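Local coordinates for amidase (Bacillus anthracis, PDB 5EWQ), which probably hydrolyses carboxylic amides to the acid and ammonia, as a member of the amidase signature family, at residues I57-T68 with A95-R106. Numbering follows the deposited sequence.
Sequences IDDGKLSYEELT and AMEEARKLDQER
Ile57 lays its CD1 methyl over the centre of the Arg106 guanidinium, 3.4 Å from CZ, while the carboxylate of Asp58 meets the same group at its edge, the two planes 23° apart. This Asp58–Arg106 pair is a salt bridge, modelled too close for its length to be trusted. The Tyr64 ring stands perpendicular to that guanidinium. Leu102 O approaches the ring edge near its plane, and Tyr64 OH bonds to Gln54 of helix 50-58. As a knob, Tyr64 fills a hole formed by Ala99, Leu102, Asp103 and Arg106.

Beside it, the Asp103 carboxylate faces the first turn of helix 64-79. Asp103 OD1 accepts from Tyr64 N at 3.1 Å and Asp103 OD2 from Glu65 N at 3.0 Å, both through syn lone pairs. Ser63 caps the helix: OG accepts a weak bond from Glu66 N and gives its hydrogen to Glu66 OE1.

Arg100 presents NE to Glu65 OE1 (2.7 Å, 161°), a salt bridge; OE1 lies near the plane of the guanidinium, but NE comes down on the carboxylate from above its plane. Glu65 reaches it fully extended, CG anti to the backbone N (chi1 -179°). Met96 CB lies against one face of the Arg100 guanidinium. Between the roughly antiparallel helices, axes 8.3 Å apart, Ala99 permits close approach: its CB sits 4.1 Å from Glu65 CA, and Thr68 CG2 rests on Met96 SE.

The contact packs helix 95-104 against the start of helix 64-79, with Thr68 and Leu102 touching Phe161 on the central sheet. Two N-H groups of a helix start converge on one carboxylate, which probably stabilises Asp103's charge and fixes its rotation.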
# COMPACT_ATOMS: atom_id res chain seq x y z
N ILE A 57 -14.66 -18.45 -12.61
CA ILE A 57 -15.83 -17.82 -13.20
C ILE A 57 -15.97 -18.19 -14.68
O ILE A 57 -17.05 -18.07 -15.26
CB ILE A 57 -15.79 -16.29 -13.06
CG1 ILE A 57 -14.58 -15.72 -13.78
CG2 ILE A 57 -15.75 -15.90 -11.59
CD1 ILE A 57 -14.34 -14.25 -13.51
N ASP A 58 -14.88 -18.64 -15.29
CA ASP A 58 -14.91 -19.11 -16.66
C ASP A 58 -15.54 -20.50 -16.74
O ASP A 58 -16.16 -20.86 -17.74
CB ASP A 58 -13.50 -19.15 -17.26
CG ASP A 58 -12.99 -17.77 -17.64
OD1 ASP A 58 -13.83 -16.89 -17.94
OD2 ASP A 58 -11.76 -17.56 -17.64
N ASP A 59 -15.38 -21.27 -15.67
CA ASP A 59 -15.94 -22.61 -15.60
C ASP A 59 -17.39 -22.56 -15.11
O ASP A 59 -18.10 -23.56 -15.16
CB ASP A 59 -15.11 -23.50 -14.67
CG ASP A 59 -13.65 -23.58 -15.11
OD1 ASP A 59 -13.38 -23.36 -16.30
OD2 ASP A 59 -12.79 -23.87 -14.25
N GLY A 60 -17.81 -21.39 -14.65
CA GLY A 60 -19.18 -21.19 -14.21
C GLY A 60 -19.43 -21.57 -12.77
O GLY A 60 -20.57 -21.72 -12.34
N LYS A 61 -18.34 -21.72 -12.01
CA LYS A 61 -18.45 -22.09 -10.60
C LYS A 61 -18.42 -20.86 -9.70
O LYS A 61 -18.43 -20.98 -8.47
CB LYS A 61 -17.32 -23.06 -10.21
N LEU A 62 -18.39 -19.68 -10.31
CA LEU A 62 -18.33 -18.43 -9.57
C LEU A 62 -18.70 -17.25 -10.48
O LEU A 62 -18.70 -17.38 -11.70
CB LEU A 62 -16.93 -18.22 -8.99
CG LEU A 62 -16.75 -17.13 -7.92
CD1 LEU A 62 -17.37 -17.56 -6.60
CD2 LEU A 62 -15.28 -16.78 -7.74
N SER A 63 -19.04 -16.12 -9.87
CA SER A 63 -19.29 -14.89 -10.60
C SER A 63 -18.72 -13.70 -9.85
O SER A 63 -18.27 -13.83 -8.71
CB SER A 63 -20.79 -14.71 -10.85
OG SER A 63 -21.50 -14.59 -9.63
N TYR A 64 -18.74 -12.53 -10.48
CA TYR A 64 -18.23 -11.31 -9.86
C TYR A 64 -19.12 -10.87 -8.70
O TYR A 64 -18.62 -10.35 -7.70
CB TYR A 64 -18.12 -10.19 -10.89
CG TYR A 64 -17.01 -10.40 -11.89
CD1 TYR A 64 -15.75 -10.80 -11.48
CD2 TYR A 64 -17.22 -10.20 -13.25
CE1 TYR A 64 -14.73 -10.99 -12.40
CE2 TYR A 64 -16.21 -10.39 -14.17
CZ TYR A 64 -14.97 -10.78 -13.74
OH TYR A 64 -13.95 -10.97 -14.65
N GLU A 65 -20.42 -11.09 -8.83
CA GLU A 65 -21.37 -10.75 -7.78
C GLU A 65 -21.13 -11.61 -6.54
O GLU A 65 -21.18 -11.13 -5.41
CB GLU A 65 -22.80 -10.92 -8.27
CG GLU A 65 -23.86 -10.56 -7.24
CD GLU A 65 -25.27 -10.77 -7.75
OE1 GLU A 65 -26.22 -10.51 -6.99
OE2 GLU A 65 -25.43 -11.20 -8.91
N GLU A 66 -20.86 -12.90 -6.77
CA GLU A 66 -20.55 -13.82 -5.69
C GLU A 66 -19.22 -13.47 -5.04
O GLU A 66 -19.08 -13.53 -3.82
CB GLU A 66 -20.52 -15.26 -6.20
CG GLU A 66 -21.88 -15.82 -6.57
CD GLU A 66 -21.79 -17.23 -7.14
OE1 GLU A 66 -21.26 -17.38 -8.26
OE2 GLU A 66 -22.23 -18.17 -6.46
N LEU A 67 -18.24 -13.11 -5.87
CA LEU A 67 -16.91 -12.75 -5.38
C LEU A 67 -16.97 -11.53 -4.47
O LEU A 67 -16.31 -11.49 -3.43
CB LEU A 67 -15.97 -12.47 -6.56
CG LEU A 67 -14.54 -12.09 -6.21
CD1 LEU A 67 -13.85 -13.21 -5.45
CD2 LEU A 67 -13.75 -11.74 -7.47
N THR A 68 -17.77 -10.54 -4.86
CA THR A 68 -17.93 -9.33 -4.07
C THR A 68 -18.68 -9.64 -2.77
O THR A 68 -18.36 -9.08 -1.72
CB THR A 68 -18.69 -8.25 -4.86
OG1 THR A 68 -18.00 -7.97 -6.08
CG2 THR A 68 -18.80 -6.96 -4.05
N ALA A 95 -21.21 -1.45 -4.86
CA ALA A 95 -20.25 -2.52 -5.16
C ALA A 95 -20.92 -3.70 -5.86
O ALA A 95 -20.35 -4.29 -6.78
CB ALA A 95 -19.55 -2.98 -3.90
N MSE A 96 -22.12 -4.04 -5.41
CA MSE A 96 -22.87 -5.14 -6.00
C MSE A 96 -23.48 -4.75 -7.34
O MSE A 96 -23.47 -5.54 -8.28
CB MSE A 96 -23.96 -5.62 -5.04
CG MSE A 96 -23.43 -6.24 -3.76
SE MSE A 96 -22.51 -7.94 -4.06
CE MSE A 96 -23.78 -9.12 -3.17
N GLU A 97 -24.00 -3.53 -7.42
CA GLU A 97 -24.61 -3.04 -8.64
C GLU A 97 -23.59 -2.95 -9.77
O GLU A 97 -23.91 -3.23 -10.93
CB GLU A 97 -25.26 -1.67 -8.41
CG GLU A 97 -25.97 -1.10 -9.63
CD GLU A 97 -26.84 0.09 -9.29
OE1 GLU A 97 -26.32 1.22 -9.21
OE2 GLU A 97 -28.06 -0.10 -9.11
N GLU A 98 -22.36 -2.58 -9.43
CA GLU A 98 -21.28 -2.53 -10.41
C GLU A 98 -20.80 -3.93 -10.75
O GLU A 98 -20.40 -4.20 -11.88
CB GLU A 98 -20.12 -1.68 -9.88
CG GLU A 98 -20.46 -0.21 -9.69
CD GLU A 98 -19.33 0.57 -9.06
OE1 GLU A 98 -18.18 0.08 -9.08
OE2 GLU A 98 -19.59 1.67 -8.52
N ALA A 99 -20.84 -4.83 -9.77
CA ALA A 99 -20.38 -6.20 -9.96
C ALA A 99 -21.30 -6.97 -10.91
O ALA A 99 -20.82 -7.70 -11.78
CB ALA A 99 -20.29 -6.92 -8.62
N ARG A 100 -22.60 -6.81 -10.73
CA ARG A 100 -23.58 -7.49 -11.57
C ARG A 100 -23.49 -7.00 -13.01
O ARG A 100 -23.66 -7.78 -13.95
CB ARG A 100 -25.00 -7.28 -11.03
CG ARG A 100 -25.22 -7.80 -9.62
CD ARG A 100 -26.69 -7.70 -9.22
NE ARG A 100 -26.90 -8.02 -7.81
CZ ARG A 100 -27.14 -7.13 -6.86
NH1 ARG A 100 -27.22 -5.84 -7.17
NH2 ARG A 100 -27.32 -7.52 -5.61
N LYS A 101 -23.23 -5.71 -13.18
CA LYS A 101 -23.11 -5.12 -14.51
C LYS A 101 -21.86 -5.63 -15.22
O LYS A 101 -21.83 -5.75 -16.44
CB LYS A 101 -23.08 -3.59 -14.41
CG LYS A 101 -23.11 -2.89 -15.76
CD LYS A 101 -23.16 -1.38 -15.59
CE LYS A 101 -23.22 -0.68 -16.94
NZ LYS A 101 -23.28 0.80 -16.81
N LEU A 102 -20.82 -5.94 -14.44
CA LEU A 102 -19.59 -6.49 -14.99
C LEU A 102 -19.77 -7.97 -15.34
O LEU A 102 -19.01 -8.52 -16.13
CB LEU A 102 -18.43 -6.31 -14.01
CG LEU A 102 -17.96 -4.87 -13.80
CD1 LEU A 102 -16.97 -4.79 -12.64
CD2 LEU A 102 -17.35 -4.31 -15.07
N ASP A 103 -20.77 -8.60 -14.73
CA ASP A 103 -21.11 -9.98 -15.05
C ASP A 103 -21.91 -10.05 -16.35
O ASP A 103 -21.75 -10.99 -17.13
CB ASP A 103 -21.90 -10.62 -13.91
CG ASP A 103 -21.01 -11.20 -12.83
OD1 ASP A 103 -19.94 -11.73 -13.17
OD2 ASP A 103 -21.39 -11.12 -11.64
N GLN A 104 -22.77 -9.06 -16.56
CA GLN A 104 -23.60 -9.01 -17.76
C GLN A 104 -22.76 -8.72 -19.00
O GLN A 104 -22.94 -9.36 -20.04
CB GLN A 104 -24.68 -7.94 -17.60
CG GLN A 104 -25.66 -8.21 -16.47
CD GLN A 104 -26.67 -7.09 -16.30
OE1 GLN A 104 -26.55 -6.03 -16.92
NE2 GLN A 104 -27.66 -7.31 -15.45
N GLU A 105 -21.85 -7.76 -18.89
CA GLU A 105 -21.01 -7.38 -20.01
C GLU A 105 -19.66 -8.10 -19.97
O GLU A 105 -18.70 -7.66 -20.59
CB GLU A 105 -20.78 -5.86 -20.02
CG GLU A 105 -22.06 -5.05 -19.91
CD GLU A 105 -21.80 -3.55 -19.94
OE1 GLU A 105 -22.65 -2.79 -19.44
OE2 GLU A 105 -20.74 -3.15 -20.46
N ARG A 106 -19.61 -9.21 -19.24
CA ARG A 106 -18.37 -9.95 -19.08
C ARG A 106 -17.88 -10.54 -20.40
O ARG A 106 -16.81 -10.17 -20.89
CB ARG A 106 -18.53 -11.07 -18.05
CG ARG A 106 -17.40 -12.08 -18.07
CD ARG A 106 -17.29 -12.85 -16.76
NE ARG A 106 -16.33 -13.94 -16.87
CZ ARG A 106 -15.01 -13.78 -16.84
NH1 ARG A 106 -14.48 -12.57 -16.71
NH2 ARG A 106 -14.21 -14.84 -16.95